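Local coordinates for spore germination protein B3 (Bacillus subtilis subsp. subtilis, PDB 3N54), which takes part in the spore germination response to the mixture of L-asparagine, glucose, fructose and potassium ions, as the lipoprotein component of a germinant receptor, at residues 145-150 and 165-169; 224-228 and 276-280; 233-237 and 248-252; 24-30 and 45-51; 183-187 and 299-303. Residues are numbered along the deposited sequence.

Interaction 1 of 5, residues 145-150 and 165-169; sequences KIMIPL and YLIQA
Residues 145-150 run as an irregular loop along strand 165-169, burying 354 Å² in all. The peptide bonds before Ile146, Ile148 and Pro149 are modelled cis, which keeps the chain kinked. Lys145 and Ile146 point away, but each brings its carbonyl carbon near Gln168 OE1 (Lys145 C 3.9 Å, Ile146 C 3.8 Å). Met147 makes the main contact. Its CA lies 4.6 Å from Gln168 CA, phi/psi are -152/68, and its O accepts a hydrogen bond from Gln168 N (3.1 Å, 135°). Its side chain (chi1 -94°, then m, m) lays CE against Leu166 CB at 3.3 Å, with CB 3.0 Å from Gln168 OE1. Ile148 turns away and Pro149 brings the chain round, so that Leu150 N makes a weak 3.3 Å bond back to Met147 O. A water donates to Met147 O (2.7 Å) and accepts from Gln168 N (2.9 Å) and Leu150 N (3.3 Å). Leu150 (t, p) then points CD2 at Tyr165 CE2 (3.6 Å) and Ile167 CB (4.2 Å), while its backbone pairs with Leu106. The loop thus forms part of a beta-alpha-beta crossover, in which helix 152-160 links the parallel neighbouring strands 105-109 and 165-172 of a mixed sheet.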
# COMPACT_ATOMS: atom_id res chain seq x y z
N LYS A 145 3.06 -10.11 2.41
CA LYS A 145 3.43 -9.33 3.58
C LYS A 145 4.95 -9.08 3.57
O LYS A 145 5.67 -9.77 2.84
CB LYS A 145 2.95 -10.04 4.86
CG LYS A 145 3.57 -11.40 5.14
CD LYS A 145 3.02 -11.98 6.45
CE LYS A 145 3.39 -13.44 6.63
NZ LYS A 145 2.71 -14.31 5.64
N ILE A 146 5.46 -8.13 4.36
CA ILE A 146 4.69 -7.34 5.34
C ILE A 146 4.50 -5.87 4.95
O ILE A 146 5.43 -5.07 5.03
CB ILE A 146 5.35 -7.43 6.75
CG1 ILE A 146 5.29 -8.87 7.29
CG2 ILE A 146 4.69 -6.47 7.74
CD1 ILE A 146 5.94 -9.07 8.64
N MET A 147 3.29 -5.54 4.51
CA MET A 147 2.90 -4.15 4.23
C MET A 147 1.39 -3.91 4.43
O MET A 147 0.66 -3.70 3.46
CB MET A 147 3.31 -3.73 2.81
CG MET A 147 4.64 -3.04 2.69
SD MET A 147 4.76 -1.65 3.83
CE MET A 147 3.09 -0.99 3.74
N ILE A 148 0.89 -3.97 5.67
CA ILE A 148 1.62 -4.39 6.86
C ILE A 148 1.23 -5.81 7.31
O ILE A 148 1.92 -6.39 8.15
CB ILE A 148 1.43 -3.36 8.03
CG1 ILE A 148 2.21 -3.78 9.29
CG2 ILE A 148 -0.05 -3.15 8.36
CD1 ILE A 148 2.49 -2.64 10.27
N PRO A 149 0.15 -6.41 6.74
CA PRO A 149 -0.81 -6.06 5.69
C PRO A 149 -1.82 -4.99 6.10
O PRO A 149 -2.34 -5.02 7.22
CB PRO A 149 -1.53 -7.38 5.43
CG PRO A 149 -1.49 -8.07 6.72
CD PRO A 149 -0.16 -7.74 7.30
N LEU A 150 -2.08 -4.05 5.20
CA LEU A 150 -2.99 -2.95 5.47
C LEU A 150 -4.42 -3.46 5.48
O LEU A 150 -4.86 -4.15 4.56
CB LEU A 150 -2.84 -1.86 4.41
CG LEU A 150 -3.63 -0.57 4.66
CD1 LEU A 150 -3.19 0.09 5.96
CD2 LEU A 150 -3.47 0.39 3.49
N TYR A 165 0.44 7.11 3.23
CA TYR A 165 0.76 5.78 3.74
C TYR A 165 1.11 4.80 2.62
O TYR A 165 0.93 5.10 1.44
CB TYR A 165 -0.42 5.22 4.55
CG TYR A 165 -1.72 5.14 3.78
CD1 TYR A 165 -2.56 6.24 3.69
CD2 TYR A 165 -2.10 3.96 3.16
CE1 TYR A 165 -3.75 6.17 2.98
CE2 TYR A 165 -3.30 3.88 2.45
CZ TYR A 165 -4.11 4.99 2.37
OH TYR A 165 -5.30 4.92 1.67
N LEU A 166 1.62 3.65 3.02
CA LEU A 166 1.99 2.61 2.09
C LEU A 166 0.94 1.50 2.09
O LEU A 166 0.27 1.25 3.08
CB LEU A 166 3.36 2.03 2.43
CG LEU A 166 4.56 2.99 2.41
CD1 LEU A 166 5.83 2.27 2.88
CD2 LEU A 166 4.78 3.61 1.03
N ILE A 167 0.82 0.84 0.95
CA ILE A 167 -0.06 -0.30 0.76
C ILE A 167 0.74 -1.38 0.03
O ILE A 167 1.39 -1.09 -0.97
CB ILE A 167 -1.28 0.12 -0.05
CG1 ILE A 167 -2.18 -1.08 -0.35
CG2 ILE A 167 -0.85 0.78 -1.35
CD1 ILE A 167 -3.50 -0.68 -1.03
N GLN A 168 0.71 -2.61 0.54
CA GLN A 168 1.41 -3.73 -0.09
C GLN A 168 1.03 -3.86 -1.55
O GLN A 168 -0.15 -3.84 -1.88
CB GLN A 168 1.08 -5.06 0.61
CG GLN A 168 1.74 -6.28 -0.03
CD GLN A 168 3.25 -6.27 0.10
OE1 GLN A 168 3.77 -6.23 1.21
NE2 GLN A 168 3.96 -6.32 -1.03
N ALA A 169 2.02 -4.01 -2.43
CA ALA A 169 1.76 -4.17 -3.85
C ALA A 169 1.94 -5.63 -4.27
O ALA A 169 2.74 -6.35 -3.67
CB ALA A 169 2.67 -3.27 -4.66
O HOH W 1 -1.56 -3.65 1.99

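Interaction 2 of 5, residues 224-228 and 276-280; sequences PITFE and LENIF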
# COMPACT_ATOMS: atom_id res chain seq x y z
N PRO A 224 30.13 -13.52 -1.56
CA PRO A 224 28.78 -13.34 -1.03
C PRO A 224 28.69 -13.48 0.49
O PRO A 224 29.24 -14.41 1.07
CB PRO A 224 27.98 -14.46 -1.70
CG PRO A 224 28.68 -14.69 -2.97
CD PRO A 224 30.14 -14.47 -2.69
N ILE A 225 28.02 -12.53 1.13
CA ILE A 225 27.72 -12.60 2.55
C ILE A 225 26.28 -12.17 2.75
O ILE A 225 25.80 -11.25 2.07
CB ILE A 225 28.69 -11.75 3.41
CG1 ILE A 225 28.73 -10.29 2.94
CG2 ILE A 225 30.09 -12.34 3.38
CD1 ILE A 225 29.58 -9.39 3.81
N THR A 226 25.58 -12.85 3.65
CA THR A 226 24.17 -12.54 3.92
C THR A 226 23.94 -12.39 5.41
O THR A 226 24.51 -13.13 6.22
CB THR A 226 23.24 -13.63 3.36
OG1 THR A 226 23.37 -13.69 1.94
CG2 THR A 226 21.80 -13.32 3.69
N PHE A 227 23.12 -11.40 5.76
CA PHE A 227 22.77 -11.10 7.14
C PHE A 227 21.26 -11.26 7.31
O PHE A 227 20.50 -10.45 6.78
CB PHE A 227 23.22 -9.68 7.49
CG PHE A 227 22.90 -9.27 8.89
CD1 PHE A 227 23.75 -9.60 9.94
CD2 PHE A 227 21.76 -8.53 9.17
CE1 PHE A 227 23.46 -9.20 11.24
CE2 PHE A 227 21.46 -8.14 10.47
CZ PHE A 227 22.32 -8.47 11.50
N GLU A 228 20.84 -12.29 8.03
CA GLU A 228 19.42 -12.57 8.26
C GLU A 228 18.99 -11.97 9.59
O GLU A 228 19.58 -12.25 10.63
CB GLU A 228 19.15 -14.08 8.26
CG GLU A 228 17.66 -14.43 8.30
CD GLU A 228 17.38 -15.92 8.45
OE1 GLU A 228 18.28 -16.67 8.89
OE2 GLU A 228 16.24 -16.34 8.14
N LEU A 276 32.51 -7.16 9.01
CA LEU A 276 31.32 -7.56 8.24
C LEU A 276 30.10 -6.75 8.66
O LEU A 276 29.29 -6.34 7.81
CB LEU A 276 31.02 -9.05 8.39
CG LEU A 276 31.95 -10.03 7.67
CD1 LEU A 276 31.51 -11.45 7.94
CD2 LEU A 276 31.95 -9.76 6.18
N GLU A 277 29.97 -6.52 9.96
CA GLU A 277 28.90 -5.69 10.50
C GLU A 277 28.91 -4.31 9.86
O GLU A 277 27.86 -3.78 9.49
CB GLU A 277 29.03 -5.56 12.02
CG GLU A 277 28.64 -6.83 12.75
CD GLU A 277 29.07 -6.86 14.20
OE1 GLU A 277 29.72 -5.91 14.68
OE2 GLU A 277 28.76 -7.87 14.87
N ASN A 278 30.10 -3.74 9.73
CA ASN A 278 30.27 -2.42 9.13
C ASN A 278 29.80 -2.41 7.67
O ASN A 278 29.18 -1.45 7.23
CB ASN A 278 31.74 -1.97 9.21
CG ASN A 278 31.89 -0.48 8.99
OD1 ASN A 278 31.31 0.33 9.72
ND2 ASN A 278 32.69 -0.10 8.01
N ILE A 279 30.09 -3.49 6.94
CA ILE A 279 29.68 -3.61 5.54
C ILE A 279 28.15 -3.62 5.43
O ILE A 279 27.59 -2.91 4.60
CB ILE A 279 30.25 -4.88 4.88
CG1 ILE A 279 31.78 -4.79 4.79
CG2 ILE A 279 29.68 -5.07 3.48
CD1 ILE A 279 32.43 -6.01 4.18
N PHE A 280 27.49 -4.43 6.26
CA PHE A 280 26.03 -4.50 6.26
C PHE A 280 25.41 -3.17 6.68
O PHE A 280 24.44 -2.71 6.09
CB PHE A 280 25.53 -5.59 7.20
CG PHE A 280 25.91 -6.99 6.79
CD1 PHE A 280 25.54 -7.50 5.55
CD2 PHE A 280 26.59 -7.82 7.67
CE1 PHE A 280 25.87 -8.79 5.18
CE2 PHE A 280 26.92 -9.12 7.31
CZ PHE A 280 26.57 -9.60 6.06
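Ile225, in the p, t rotamer, reaches from strand 224-228 into the side of helix 276-280. Its CD1 lies 3.4 Å from Leu276 CD2, 3.8 Å from Phe280 CZ and 4.3 Å from Ile279 CG2, so one methyl meets three helix residues. Leu276 and Ile279 both adopt m, t and point toward the strand; Leu276 and Phe280 are one helical turn apart, as the bond from Phe280 N to Leu276 O at 3.0 Å confirms. Phe280 (chi1 m, chi2 -58°) turns one ring face to Phe227 CB, which sits almost on the ring normal, 3.5 Å from the centroid of the Phe280 ring and 6° off axis, a close CH-pi contact. This is a helix packed across one face of a mixed four-stranded sheet: the short axes cross at -78° with a closest approach of 9.8 Å, and no hydrogen bond joins the segments. Strand 215-220 borders the site through Thr218, which touches both Ile225 and Phe280. With chi1 at 180°, Phe227 starts toward the helix but swings its ring away along the sheet, where it meets the ring of Phe340. The Phe227 and Phe280 rings lie obliquely, centroids 5.3 Å apart and planes at 39°. Thr226 has its CB on the other side of the strand, although its backbone C remains 3.9 Å from Phe280 CZ.

Interaction 3 of 5, residues 233-237 and 248-252; sequences KTKIK and HISVK
Ile236 (m, t) lies beside Ile249 (m, t), the Ile236 CG1 to Ile249 CG1 distance being 4.1 Å, on the face of a beta hairpin that also carries Thr234 and Val251. Strands 233-237 and 248-252 belong to the two long arms of this hairpin, 223-240 and 245-258, and run antiparallel with short axes 4.7 Å apart at 167°. Both backbones are extended throughout. Lys233 with Lys252, Lys235 with Ser250 and Lys237 with His248 form hydrogen-bonded pairs; Thr234 with Val251 (CA to CA 4.6 Å) and Ile236 with Ile249 (CA to CA 4.5 Å) form non-hydrogen-bonded pairs. Six bonds result: Lys233 N to Lys252 O 2.8 Å, Lys252 N to Lys233 O 2.9 Å, Lys235 N to Ser250 O 3.0 Å, Ser250 N to Lys235 O 2.8 Å, Lys237 N to His248 O 2.8 Å and His248 N to Lys237 O 2.9 Å. The face with Ile236, Ile249 and Val251 is covered by helix 198-208, and at Ile236 also by helix 306-313; Thr234 OG1 bonds to Val207 O there. The other face carries four lysines, His248 and Ser250. Lys237 is fully t, Lys233 and Lys252 are m, t, t, t, and Lys235 is m, t, t, m; their ends lead away from the neighbouring strand. Between the bonded pairs, Thr234 CA approaches Ser250 O at 3.2 Å in a CA-H...O contact.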
# COMPACT_ATOMS: atom_id res chain seq x y z
N LYS A 233 15.46 -3.07 16.31
CA LYS A 233 14.80 -1.99 17.02
C LYS A 233 15.27 -0.64 16.49
O LYS A 233 16.43 -0.49 16.10
CB LYS A 233 15.11 -2.08 18.52
CG LYS A 233 14.72 -3.40 19.17
CD LYS A 233 15.01 -3.39 20.67
CE LYS A 233 14.51 -4.67 21.34
NZ LYS A 233 14.68 -4.65 22.83
N THR A 234 14.37 0.34 16.47
CA THR A 234 14.70 1.68 15.99
C THR A 234 14.25 2.76 16.97
O THR A 234 13.13 2.72 17.47
CB THR A 234 14.06 1.96 14.62
OG1 THR A 234 14.74 1.21 13.60
CG2 THR A 234 14.14 3.45 14.28
N LYS A 235 15.14 3.71 17.24
CA LYS A 235 14.82 4.88 18.04
C LYS A 235 14.97 6.11 17.16
O LYS A 235 15.99 6.27 16.50
CB LYS A 235 15.72 4.98 19.27
CG LYS A 235 15.38 3.98 20.38
CD LYS A 235 16.19 4.26 21.64
CE LYS A 235 15.77 3.37 22.81
NZ LYS A 235 14.35 3.56 23.21
N ILE A 236 13.95 6.97 17.15
CA ILE A 236 13.97 8.18 16.34
C ILE A 236 13.88 9.41 17.23
O ILE A 236 12.92 9.57 17.98
CB ILE A 236 12.80 8.20 15.35
CG1 ILE A 236 12.87 6.99 14.42
CG2 ILE A 236 12.83 9.48 14.53
CD1 ILE A 236 11.80 6.98 13.34
N LYS A 237 14.88 10.28 17.13
CA LYS A 237 14.93 11.51 17.92
C LYS A 237 15.00 12.72 16.99
O LYS A 237 16.07 13.03 16.46
CB LYS A 237 16.13 11.48 18.86
CG LYS A 237 16.22 12.67 19.80
CD LYS A 237 17.38 12.55 20.78
CE LYS A 237 17.36 13.67 21.80
NZ LYS A 237 18.48 13.58 22.78
N HIS A 248 17.35 12.14 14.01
CA HIS A 248 18.42 11.23 14.42
C HIS A 248 17.80 9.85 14.57
O HIS A 248 17.03 9.61 15.51
CB HIS A 248 19.07 11.66 15.73
CG HIS A 248 19.98 12.84 15.60
ND1 HIS A 248 19.52 14.13 15.52
CD2 HIS A 248 21.33 12.91 15.55
CE1 HIS A 248 20.55 14.96 15.42
NE2 HIS A 248 21.66 14.24 15.44
N ILE A 249 18.11 8.96 13.64
CA ILE A 249 17.56 7.62 13.65
C ILE A 249 18.64 6.62 14.04
O ILE A 249 19.72 6.58 13.45
CB ILE A 249 17.00 7.24 12.27
CG1 ILE A 249 15.88 8.21 11.89
CG2 ILE A 249 16.51 5.80 12.27
CD1 ILE A 249 15.13 7.83 10.62
N SER A 250 18.33 5.81 15.05
CA SER A 250 19.23 4.79 15.54
C SER A 250 18.63 3.44 15.21
O SER A 250 17.46 3.20 15.48
CB SER A 250 19.41 4.93 17.05
OG SER A 250 20.35 3.98 17.54
N VAL A 251 19.42 2.56 14.60
CA VAL A 251 18.96 1.22 14.25
C VAL A 251 19.88 0.20 14.90
O VAL A 251 21.09 0.21 14.68
CB VAL A 251 18.94 1.00 12.72
CG1 VAL A 251 18.57 -0.43 12.38
CG2 VAL A 251 17.98 1.97 12.05
N LYS A 252 19.30 -0.67 15.72
CA LYS A 252 20.02 -1.76 16.35
C LYS A 252 19.39 -3.07 15.89
O LYS A 252 18.20 -3.29 16.12
CB LYS A 252 19.98 -1.64 17.88
CG LYS A 252 20.80 -0.48 18.42
CD LYS A 252 20.86 -0.49 19.95
CE LYS A 252 21.85 0.54 20.48
NZ LYS A 252 22.02 0.45 21.96

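Interaction 4 of 5, residues 24-30 and 45-51; sequences TYQNLLP and NVTSHGK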
# COMPACT_ATOMS: atom_id res chain seq x y z
N THR A 24 -28.62 -5.37 -16.80
CA THR A 24 -28.30 -4.05 -17.30
C THR A 24 -29.20 -3.03 -16.62
O THR A 24 -30.40 -2.99 -16.88
CB THR A 24 -28.46 -3.94 -18.83
OG1 THR A 24 -27.78 -5.02 -19.47
CG2 THR A 24 -27.89 -2.61 -19.35
N TYR A 25 -28.63 -2.24 -15.73
CA TYR A 25 -29.37 -1.18 -15.07
C TYR A 25 -29.61 -0.04 -16.06
O TYR A 25 -28.89 0.08 -17.05
CB TYR A 25 -28.65 -0.70 -13.81
CG TYR A 25 -28.75 -1.71 -12.68
CD1 TYR A 25 -27.94 -2.84 -12.66
CD2 TYR A 25 -29.67 -1.54 -11.66
CE1 TYR A 25 -28.05 -3.77 -11.64
CE2 TYR A 25 -29.78 -2.45 -10.63
CZ TYR A 25 -28.97 -3.57 -10.62
OH TYR A 25 -29.08 -4.48 -9.60
N GLN A 26 -30.63 0.76 -15.79
CA GLN A 26 -31.07 1.80 -16.72
C GLN A 26 -31.38 3.10 -15.99
O GLN A 26 -32.00 3.11 -14.93
CB GLN A 26 -32.35 1.34 -17.42
CG GLN A 26 -32.29 -0.07 -18.06
CD GLN A 26 -31.36 -0.15 -19.25
OE1 GLN A 26 -30.92 -1.23 -19.64
NE2 GLN A 26 -31.06 1.00 -19.84
N ASN A 27 -30.94 4.21 -16.59
CA ASN A 27 -31.24 5.53 -16.08
C ASN A 27 -32.40 6.04 -16.92
O ASN A 27 -32.22 6.43 -18.07
CB ASN A 27 -30.01 6.42 -16.19
CG ASN A 27 -28.84 5.90 -15.36
OD1 ASN A 27 -27.72 5.72 -15.87
ND2 ASN A 27 -29.09 5.65 -14.09
N LEU A 28 -33.60 6.00 -16.34
CA LEU A 28 -34.81 6.30 -17.11
C LEU A 28 -34.91 7.78 -17.48
O LEU A 28 -34.60 8.66 -16.67
CB LEU A 28 -36.07 5.85 -16.35
CG LEU A 28 -36.09 4.37 -15.93
CD1 LEU A 28 -37.38 4.06 -15.21
CD2 LEU A 28 -35.88 3.43 -17.13
N LEU A 29 -35.34 8.02 -18.72
CA LEU A 29 -35.49 9.37 -19.24
C LEU A 29 -36.65 10.05 -18.52
O LEU A 29 -37.72 9.46 -18.42
CB LEU A 29 -35.76 9.31 -20.75
CG LEU A 29 -35.77 10.63 -21.52
CD1 LEU A 29 -34.40 11.28 -21.50
CD2 LEU A 29 -36.25 10.42 -22.95
N PRO A 30 -36.44 11.27 -18.00
CA PRO A 30 -37.55 11.95 -17.34
C PRO A 30 -38.71 12.19 -18.31
O PRO A 30 -38.50 12.73 -19.39
CB PRO A 30 -36.94 13.28 -16.87
CG PRO A 30 -35.48 13.04 -16.82
CD PRO A 30 -35.18 12.02 -17.87
N ASN A 45 -37.50 4.36 -22.59
CA ASN A 45 -36.54 5.39 -22.95
C ASN A 45 -35.61 5.71 -21.79
O ASN A 45 -36.05 5.89 -20.66
CB ASN A 45 -37.25 6.65 -23.43
CG ASN A 45 -38.06 6.41 -24.68
OD1 ASN A 45 -39.28 6.48 -24.67
ND2 ASN A 45 -37.37 6.09 -25.77
N VAL A 46 -34.32 5.76 -22.08
CA VAL A 46 -33.31 6.02 -21.08
C VAL A 46 -32.46 7.19 -21.51
O VAL A 46 -32.40 7.53 -22.69
CB VAL A 46 -32.40 4.79 -20.86
CG1 VAL A 46 -33.23 3.58 -20.46
CG2 VAL A 46 -31.58 4.49 -22.11
N THR A 47 -31.81 7.83 -20.54
CA THR A 47 -30.84 8.87 -20.84
C THR A 47 -29.55 8.14 -21.18
O THR A 47 -28.82 8.53 -22.08
CB THR A 47 -30.63 9.82 -19.66
OG1 THR A 47 -30.23 9.06 -18.51
CG2 THR A 47 -31.92 10.56 -19.35
N SER A 48 -29.28 7.07 -20.43
CA SER A 48 -28.15 6.21 -20.67
C SER A 48 -28.40 4.88 -19.99
O SER A 48 -29.29 4.76 -19.15
CB SER A 48 -26.88 6.83 -20.09
OG SER A 48 -26.93 6.82 -18.67
N HIS A 49 -27.62 3.87 -20.36
CA HIS A 49 -27.64 2.60 -19.65
C HIS A 49 -26.79 2.80 -18.42
O HIS A 49 -25.87 3.59 -18.43
CB HIS A 49 -27.10 1.46 -20.51
CG HIS A 49 -27.84 1.28 -21.79
ND1 HIS A 49 -27.27 1.53 -23.02
CD2 HIS A 49 -29.12 0.91 -22.04
CE1 HIS A 49 -28.17 1.31 -23.97
NE2 HIS A 49 -29.30 0.94 -23.40
N GLY A 50 -27.14 2.10 -17.34
CA GLY A 50 -26.38 2.16 -16.11
C GLY A 50 -25.37 1.04 -16.10
O GLY A 50 -24.93 0.59 -17.15
N LYS A 51 -25.02 0.56 -14.92
CA LYS A 51 -24.05 -0.52 -14.82
C LYS A 51 -24.58 -1.84 -15.36
O LYS A 51 -25.79 -2.09 -15.41
CB LYS A 51 -23.58 -0.70 -13.37
CG LYS A 51 -24.61 -1.26 -12.42
CD LYS A 51 -24.06 -1.30 -11.00
CE LYS A 51 -25.14 -1.59 -10.00
NZ LYS A 51 -24.66 -1.40 -8.60
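The strands at 24-28 and 49-51 are adjacent in the antiparallel three-stranded sheet near the N terminus, where 21-28 is the middle strand and 46-55 an outer one. Their short axes approach to 4.1 Å at 133°, a marked departure from straight antiparallel alignment. Five backbone hydrogen bonds join the segments. Tyr25 N donates to Lys51 O (2.9 Å) and Gly50 N to Tyr25 O (2.7 Å); Asn27 N donates to Ser48 O (3.1 Å) and Thr47 N to Asn27 O (2.9 Å); Leu29 N donates to Asn45 O (3.0 Å). Gln26 with His49 and Leu28 with Val46 are the non-hydrogen-bonded pairs. Between these two pairs strand 24-28 has one residue, Asn27, and the partner two, Thr47 and Ser48: the extra residue fits a beta bulge, at which the chain turns a corner, Thr47 having psi -39°. Among polar side chains, Thr47 OG1 adds a weak bond to Asn27 O (3.3 Å). Apolar contacts gather near the corner: Leu29 CD1 meets Thr47 CG2 at 3.4 Å, and Leu28 CD2 lies 4.3 Å from Val46 CG1. Across the sheet, Leu28 is backed by Ala8 of strand 8-15. At the far end the aromatic contact is CH-pi: Lys51, p and then extended, lays its chain over the face of Tyr25, with Lys51 CE 4.2 Å from the centroid of the Tyr25 ring, 20° off the normal.

Interaction 5 of 5, residues 183-187 and 299-303; sequences GIIKR and YKTDP
Strand 183-186, part of strand 177-186 in the five-stranded mixed sheet, is extended and passes the irregular segment 299-303, which follows helix 271-299, without strand pairing: the CA of Ile184 is 6.8 Å from that of Pro303, and the CA of Lys186 is 6.6 Å from that of Thr301. Lys300 leaves the helix with positive phi (59/42), after which Thr301 is extended (-152/155). Ile184 (m, t) points across, its CD1 over the face of Tyr299, 3.8 Å from the ring centroid, and its CG2 3.9 Å from Thr301 CG2 and 4.1 Å from Pro303 CB. Lys186 is t throughout and reaches the helix end: NZ makes a weak 3.4 Å bond to Tyr299 O, and a water accepts from Lys186 NZ (2.6 Å) and donates to Lys300 O (2.9 Å). Arg187 (chi1 p) forms a salt bridge through NH1 with Asp326 of helix 325-331, where Asp302 bonds Trp325. An apolar centre is thus flanked by a lysine at the carbonyl-rich C-terminal end of a helix, which suits its positive charge.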
# COMPACT_ATOMS: atom_id res chain seq x y z
N GLY A 183 2.74 0.46 -2.78
CA GLY A 183 2.22 1.65 -3.43
C GLY A 183 2.30 2.77 -2.42
O GLY A 183 2.25 2.53 -1.22
N ILE A 184 2.46 4.00 -2.91
CA ILE A 184 2.52 5.18 -2.05
C ILE A 184 1.26 6.00 -2.27
O ILE A 184 1.06 6.54 -3.35
CB ILE A 184 3.76 6.05 -2.38
CG1 ILE A 184 5.04 5.22 -2.36
CG2 ILE A 184 3.86 7.21 -1.40
CD1 ILE A 184 6.23 5.93 -3.00
N ILE A 185 0.42 6.09 -1.25
CA ILE A 185 -0.82 6.85 -1.31
C ILE A 185 -0.59 8.21 -0.65
O ILE A 185 -0.19 8.28 0.51
CB ILE A 185 -2.01 6.13 -0.61
CG1 ILE A 185 -2.12 4.67 -1.06
CG2 ILE A 185 -3.31 6.86 -0.87
CD1 ILE A 185 -2.27 4.49 -2.56
N LYS A 186 -0.82 9.28 -1.40
CA LYS A 186 -0.56 10.62 -0.89
C LYS A 186 -1.77 11.20 -0.19
O LYS A 186 -2.91 10.98 -0.60
CB LYS A 186 -0.12 11.54 -2.03
CG LYS A 186 0.39 12.90 -1.57
CD LYS A 186 1.12 13.59 -2.69
CE LYS A 186 1.79 14.88 -2.26
NZ LYS A 186 2.87 15.22 -3.27
N ARG A 187 -1.51 11.97 0.87
CA ARG A 187 -2.55 12.60 1.67
C ARG A 187 -3.34 13.60 0.84
O ARG A 187 -2.86 14.07 -0.19
CB ARG A 187 -1.93 13.30 2.89
CG ARG A 187 -1.19 14.61 2.59
CD ARG A 187 0.18 14.67 3.28
NE ARG A 187 0.12 14.15 4.65
CZ ARG A 187 1.13 13.56 5.29
NH1 ARG A 187 2.32 13.39 4.72
NH2 ARG A 187 0.94 13.12 6.53
N TYR A 299 8.56 11.81 -4.92
CA TYR A 299 7.14 11.69 -4.52
C TYR A 299 6.69 12.84 -3.61
O TYR A 299 5.50 13.16 -3.58
CB TYR A 299 6.87 10.32 -3.89
CG TYR A 299 7.30 9.21 -4.81
CD1 TYR A 299 8.31 8.32 -4.44
CD2 TYR A 299 6.75 9.09 -6.08
CE1 TYR A 299 8.73 7.32 -5.31
CE2 TYR A 299 7.17 8.10 -6.95
CZ TYR A 299 8.15 7.22 -6.56
OH TYR A 299 8.56 6.23 -7.43
N LYS A 300 7.62 13.43 -2.87
CA LYS A 300 7.34 14.59 -2.02
C LYS A 300 6.28 14.31 -0.95
O LYS A 300 5.40 15.15 -0.70
CB LYS A 300 6.94 15.80 -2.87
CG LYS A 300 7.97 16.22 -3.92
CD LYS A 300 7.48 17.43 -4.71
CE LYS A 300 8.50 17.87 -5.75
NZ LYS A 300 7.99 18.99 -6.59
N THR A 301 6.36 13.14 -0.32
CA THR A 301 5.47 12.84 0.79
C THR A 301 6.10 11.84 1.76
O THR A 301 6.99 11.08 1.40
CB THR A 301 4.09 12.34 0.31
OG1 THR A 301 3.13 12.57 1.35
CG2 THR A 301 4.13 10.86 -0.07
N ASP A 302 5.63 11.91 3.01
CA ASP A 302 6.07 11.05 4.10
C ASP A 302 4.97 10.02 4.34
O ASP A 302 3.96 10.33 4.98
CB ASP A 302 6.33 11.91 5.35
CG ASP A 302 6.28 11.12 6.66
OD1 ASP A 302 6.48 9.89 6.66
OD2 ASP A 302 6.03 11.75 7.72
N PRO A 303 5.15 8.79 3.81
CA PRO A 303 4.15 7.74 3.98
C PRO A 303 4.47 6.77 5.12
O PRO A 303 3.92 5.67 5.17
CB PRO A 303 4.23 7.00 2.64
CG PRO A 303 5.70 7.10 2.26
CD PRO A 303 6.27 8.31 2.98
O HOH W 2 3.88 17.24 -1.91
O HOH W 3 2.65 11.73 8.03

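Overall arrangement
From the N terminus, interaction 4 comes first, closing a short loop between two strands of the N-terminal three-stranded sheet, with its centre 39 Å from that of interaction 1. Interaction 1 follows, also local, and ties a loop to the central sheet around helix 152-160. Interaction 5 opens on strand 177-186, the neighbour of 165-172, and touches interaction 1 there: Ile167 O and Gly183 N are 2.7 Å apart. It closes only at 299-303, so its long loop encloses interaction 2, which in turn encloses the hairpin of interaction 3. Interactions 2 and 3 share strand 223-240 in the C-terminal sheet; interaction 5 joins the central sheet to the chain after helix 271-299. None cross.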